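Local coordinates for protein putative glutathionylspermidine synthase (PDB 3N6X) that is probably an ATP-dependent ligase of the circularly permuted ATP-grasp family that may join glutathione to spermidine, at residues A[98-106]-A[314-323]. Residues are numbered along the deposited sequence; the frame is centred on the assembly and turned at random.
Sequences LNMFLHDVY and GTGVADDKDT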
loop_
_atom_site.group_PDB
_atom_site.type_symbol
_atom_site.label_atom_id
_atom_site.label_comp_id
_atom_site.label_asym_id
_atom_site.label_seq_id
_atom_site.Cartn_x
_atom_site.Cartn_y
_atom_site.Cartn_z
ATOM N N LEU A 98 3.686 8.371 -11.857
ATOM C CA LEU A 98 4.762 8.133 -10.884
ATOM C C LEU A 98 5.960 7.416 -11.531
ATOM O O LEU A 98 7.105 7.815 -11.297
ATOM C CB LEU A 98 4.241 7.358 -9.661
ATOM C CG LEU A 98 3.449 8.204 -8.623
ATOM C CD1 LEU A 98 2.629 7.308 -7.692
ATOM C CD2 LEU A 98 4.389 9.094 -7.788
ATOM N N ASN A 99 5.688 6.420 -12.414
ATOM C CA ASN A 99 6.732 5.699 -13.164
ATOM C C ASN A 99 7.380 6.576 -14.220
ATOM O O ASN A 99 8.579 6.473 -14.439
ATOM C CB ASN A 99 6.176 4.406 -13.794
ATOM C CG ASN A 99 6.287 3.214 -12.868
ATOM O OD1 ASN A 99 7.337 2.962 -12.259
ATOM N ND2 ASN A 99 5.193 2.490 -12.689
HETATM N N MSE A 100 6.597 7.440 -14.877
HETATM C CA MSE A 100 7.140 8.372 -15.862
HETATM C C MSE A 100 7.970 9.474 -15.175
HETATM O O MSE A 100 9.008 9.878 -15.700
HETATM C CB MSE A 100 6.026 8.961 -16.709
HETATM C CG MSE A 100 5.386 7.928 -17.610
HETATM SE SE MSE A 100 3.912 8.641 -18.601
HETATM C CE MSE A 100 4.963 9.529 -19.975
ATOM N N PHE A 101 7.555 9.885 -13.963
ATOM C CA PHE A 101 8.305 10.839 -13.144
ATOM C C PHE A 101 9.673 10.261 -12.786
ATOM O O PHE A 101 10.684 10.942 -12.952
ATOM C CB PHE A 101 7.527 11.200 -11.862
ATOM C CG PHE A 101 8.370 11.923 -10.837
ATOM C CD1 PHE A 101 8.778 13.239 -11.051
ATOM C CD2 PHE A 101 8.783 11.282 -9.677
ATOM C CE1 PHE A 101 9.592 13.897 -10.123
ATOM C CE2 PHE A 101 9.608 11.933 -8.750
ATOM C CZ PHE A 101 9.997 13.244 -8.972
ATOM N N LEU A 102 9.703 8.975 -12.342
ATOM C CA LEU A 102 10.939 8.269 -11.962
ATOM C C LEU A 102 11.903 8.100 -13.139
ATOM O O LEU A 102 13.090 8.341 -12.985
ATOM C CB LEU A 102 10.630 6.928 -11.270
ATOM C CG LEU A 102 10.112 7.071 -9.832
ATOM C CD1 LEU A 102 9.401 5.798 -9.365
ATOM C CD2 LEU A 102 11.252 7.464 -8.859
ATOM N N HIS A 103 11.387 7.784 -14.327
ATOM C CA HIS A 103 12.216 7.748 -15.524
ATOM C C HIS A 103 12.766 9.164 -15.814
ATOM O O HIS A 103 13.938 9.314 -16.152
ATOM C CB HIS A 103 11.417 7.223 -16.732
ATOM C CG HIS A 103 12.189 7.279 -18.004
ATOM N ND1 HIS A 103 13.066 6.266 -18.360
ATOM C CD2 HIS A 103 12.277 8.274 -18.920
ATOM C CE1 HIS A 103 13.630 6.657 -19.494
ATOM N NE2 HIS A 103 13.185 7.856 -19.874
ATOM N N ASP A 104 11.923 10.190 -15.667
ATOM C CA ASP A 104 12.335 11.569 -15.935
ATOM C C ASP A 104 13.441 12.080 -14.973
ATOM O O ASP A 104 14.450 12.596 -15.460
ATOM C CB ASP A 104 11.121 12.505 -15.941
ATOM C CG ASP A 104 11.375 13.886 -16.515
ATOM O OD1 ASP A 104 12.233 14.009 -17.405
ATOM O OD2 ASP A 104 10.653 14.815 -16.145
ATOM N N VAL A 105 13.285 11.887 -13.613
ATOM C CA VAL A 105 14.307 12.357 -12.641
ATOM C C VAL A 105 15.675 11.758 -12.836
ATOM O O VAL A 105 16.673 12.359 -12.405
ATOM C CB VAL A 105 13.904 12.281 -11.147
ATOM C CG1 VAL A 105 12.956 13.378 -10.785
ATOM C CG2 VAL A 105 13.367 10.906 -10.757
ATOM N N TYR A 106 15.728 10.518 -13.351
ATOM C CA TYR A 106 16.997 9.817 -13.547
ATOM C C TYR A 106 17.472 9.914 -14.999
ATOM O O TYR A 106 18.456 9.274 -15.371
ATOM C CB TYR A 106 16.880 8.361 -13.076
ATOM C CG TYR A 106 16.680 8.243 -11.582
ATOM C CD1 TYR A 106 17.607 8.774 -10.693
ATOM C CD2 TYR A 106 15.586 7.558 -11.054
ATOM C CE1 TYR A 106 17.435 8.662 -9.315
ATOM C CE2 TYR A 106 15.407 7.434 -9.673
ATOM C CZ TYR A 106 16.334 7.993 -8.808
ATOM O OH TYR A 106 16.177 7.898 -7.451
ATOM N N GLY A 314 15.964 3.306 -6.119
ATOM C CA GLY A 314 15.711 4.744 -6.216
ATOM C C GLY A 314 14.269 5.183 -6.410
ATOM O O GLY A 314 14.029 6.332 -6.799
ATOM N N THR A 315 13.287 4.297 -6.115
ATOM C CA THR A 315 11.867 4.674 -6.243
ATOM C C THR A 315 11.413 5.580 -5.095
ATOM O O THR A 315 10.377 6.241 -5.214
ATOM C CB THR A 315 10.959 3.434 -6.334
ATOM O OG1 THR A 315 11.078 2.683 -5.125
ATOM C CG2 THR A 315 11.265 2.569 -7.546
ATOM N N GLY A 316 12.173 5.575 -3.986
ATOM C CA GLY A 316 11.851 6.326 -2.777
ATOM C C GLY A 316 11.665 7.820 -2.977
ATOM O O GLY A 316 10.976 8.467 -2.189
ATOM N N VAL A 317 12.293 8.388 -4.028
ATOM C CA VAL A 317 12.165 9.805 -4.331
ATOM C C VAL A 317 10.718 10.169 -4.754
ATOM O O VAL A 317 10.298 11.302 -4.547
ATOM C CB VAL A 317 13.246 10.291 -5.345
ATOM C CG1 VAL A 317 12.987 9.756 -6.758
ATOM C CG2 VAL A 317 13.350 11.812 -5.353
ATOM N N ALA A 318 9.946 9.190 -5.275
ATOM C CA ALA A 318 8.567 9.427 -5.735
ATOM C C ALA A 318 7.492 9.291 -4.628
ATOM O O ALA A 318 6.430 9.912 -4.734
ATOM C CB ALA A 318 8.241 8.521 -6.900
ATOM N N ASP A 319 7.749 8.490 -3.589
ATOM C CA ASP A 319 6.761 8.348 -2.526
ATOM C C ASP A 319 7.168 9.024 -1.217
ATOM O O ASP A 319 6.454 8.906 -0.224
ATOM C CB ASP A 319 6.354 6.879 -2.315
ATOM C CG ASP A 319 7.452 5.999 -1.760
ATOM O OD1 ASP A 319 8.606 6.472 -1.674
ATOM O OD2 ASP A 319 7.168 4.823 -1.456
ATOM N N ASP A 320 8.285 9.781 -1.231
ATOM C CA ASP A 320 8.706 10.606 -0.097
ATOM C C ASP A 320 7.643 11.695 0.188
ATOM O O ASP A 320 7.042 12.233 -0.743
ATOM C CB ASP A 320 10.059 11.277 -0.379
ATOM C CG ASP A 320 10.586 12.052 0.813
ATOM O OD1 ASP A 320 11.168 11.421 1.722
ATOM O OD2 ASP A 320 10.340 13.277 0.879
ATOM N N LYS A 321 7.432 12.014 1.469
ATOM C CA LYS A 321 6.445 13.003 1.917
ATOM C C LYS A 321 6.571 14.368 1.203
ATOM O O LYS A 321 5.550 15.001 0.928
ATOM C CB LYS A 321 6.458 13.137 3.463
ATOM C CG LYS A 321 7.213 14.359 4.022
ATOM C CD LYS A 321 8.669 14.060 4.363
ATOM C CE LYS A 321 9.168 14.905 5.521
ATOM N NZ LYS A 321 9.259 16.352 5.182
ATOM N N ASP A 322 7.811 14.771 0.824
ATOM C CA ASP A 322 8.033 16.037 0.122
ATOM C C ASP A 322 7.712 15.987 -1.373
ATOM O O ASP A 322 7.552 17.042 -2.000
ATOM C CB ASP A 322 9.454 16.560 0.354
ATOM C CG ASP A 322 9.716 17.029 1.777
ATOM O OD1 ASP A 322 8.767 17.556 2.421
ATOM O OD2 ASP A 322 10.864 16.901 2.237
ATOM N N THR A 323 7.634 14.781 -1.960
ATOM C CA THR A 323 7.332 14.655 -3.395
ATOM C C THR A 323 5.836 14.470 -3.618
ATOM O O THR A 323 5.319 14.871 -4.653
ATOM C CB THR A 323 8.161 13.535 -4.024
ATOM O OG1 THR A 323 9.524 13.721 -3.666
ATOM C CG2 THR A 323 8.051 13.504 -5.527
#
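Leu98 and Ala318 mark the closest backbone approach, their CA atoms 6.5 Å apart, where the last turns of helix 81-105 meet the short, weakly bonded helix 316-319. The Ala318 methyl is the meeting point of three side chains: CD2 of Leu102 lies 3.7 Å from Ala318 CB, while Leu98 CD2 and the Phe101 ring, edge-on through CD2, also reach this methyl. Leu102 and Val317 run alongside one another in opposing senses, Leu102 CD2 coming to 3.6 Å from Val317 CG1. With chi1 at 71°, Val317 CG1 is held between the N and C of its own backbone, and Val105 CG2 reaches it tip to tip, 4.2 Å from Val317 CG1. Thr323 crosses the Phe101 ring obliquely, its CG2 3.9 Å from Phe101 CE2, while its OG1 donates to Val317 O nearly in line with the C=O bond (170°), tying Thr323 back to the short helix. Just past the helix end, Tyr106 OH donates to Gly314 O at 2.7 Å, in the carbonyl plane and on a lone pair (117°). A phenylalanine at Tyr106 would probably leave Gly314 O without this donor and the loop less firmly tied to the helix. Every touching residue is buried: helix 327-335 packs on Phe101 and Thr323 through Met330, strand 157-163 meets Leu98 through Asp162, and the loop after that strand binds Thr315 OG1 through Leu164 O.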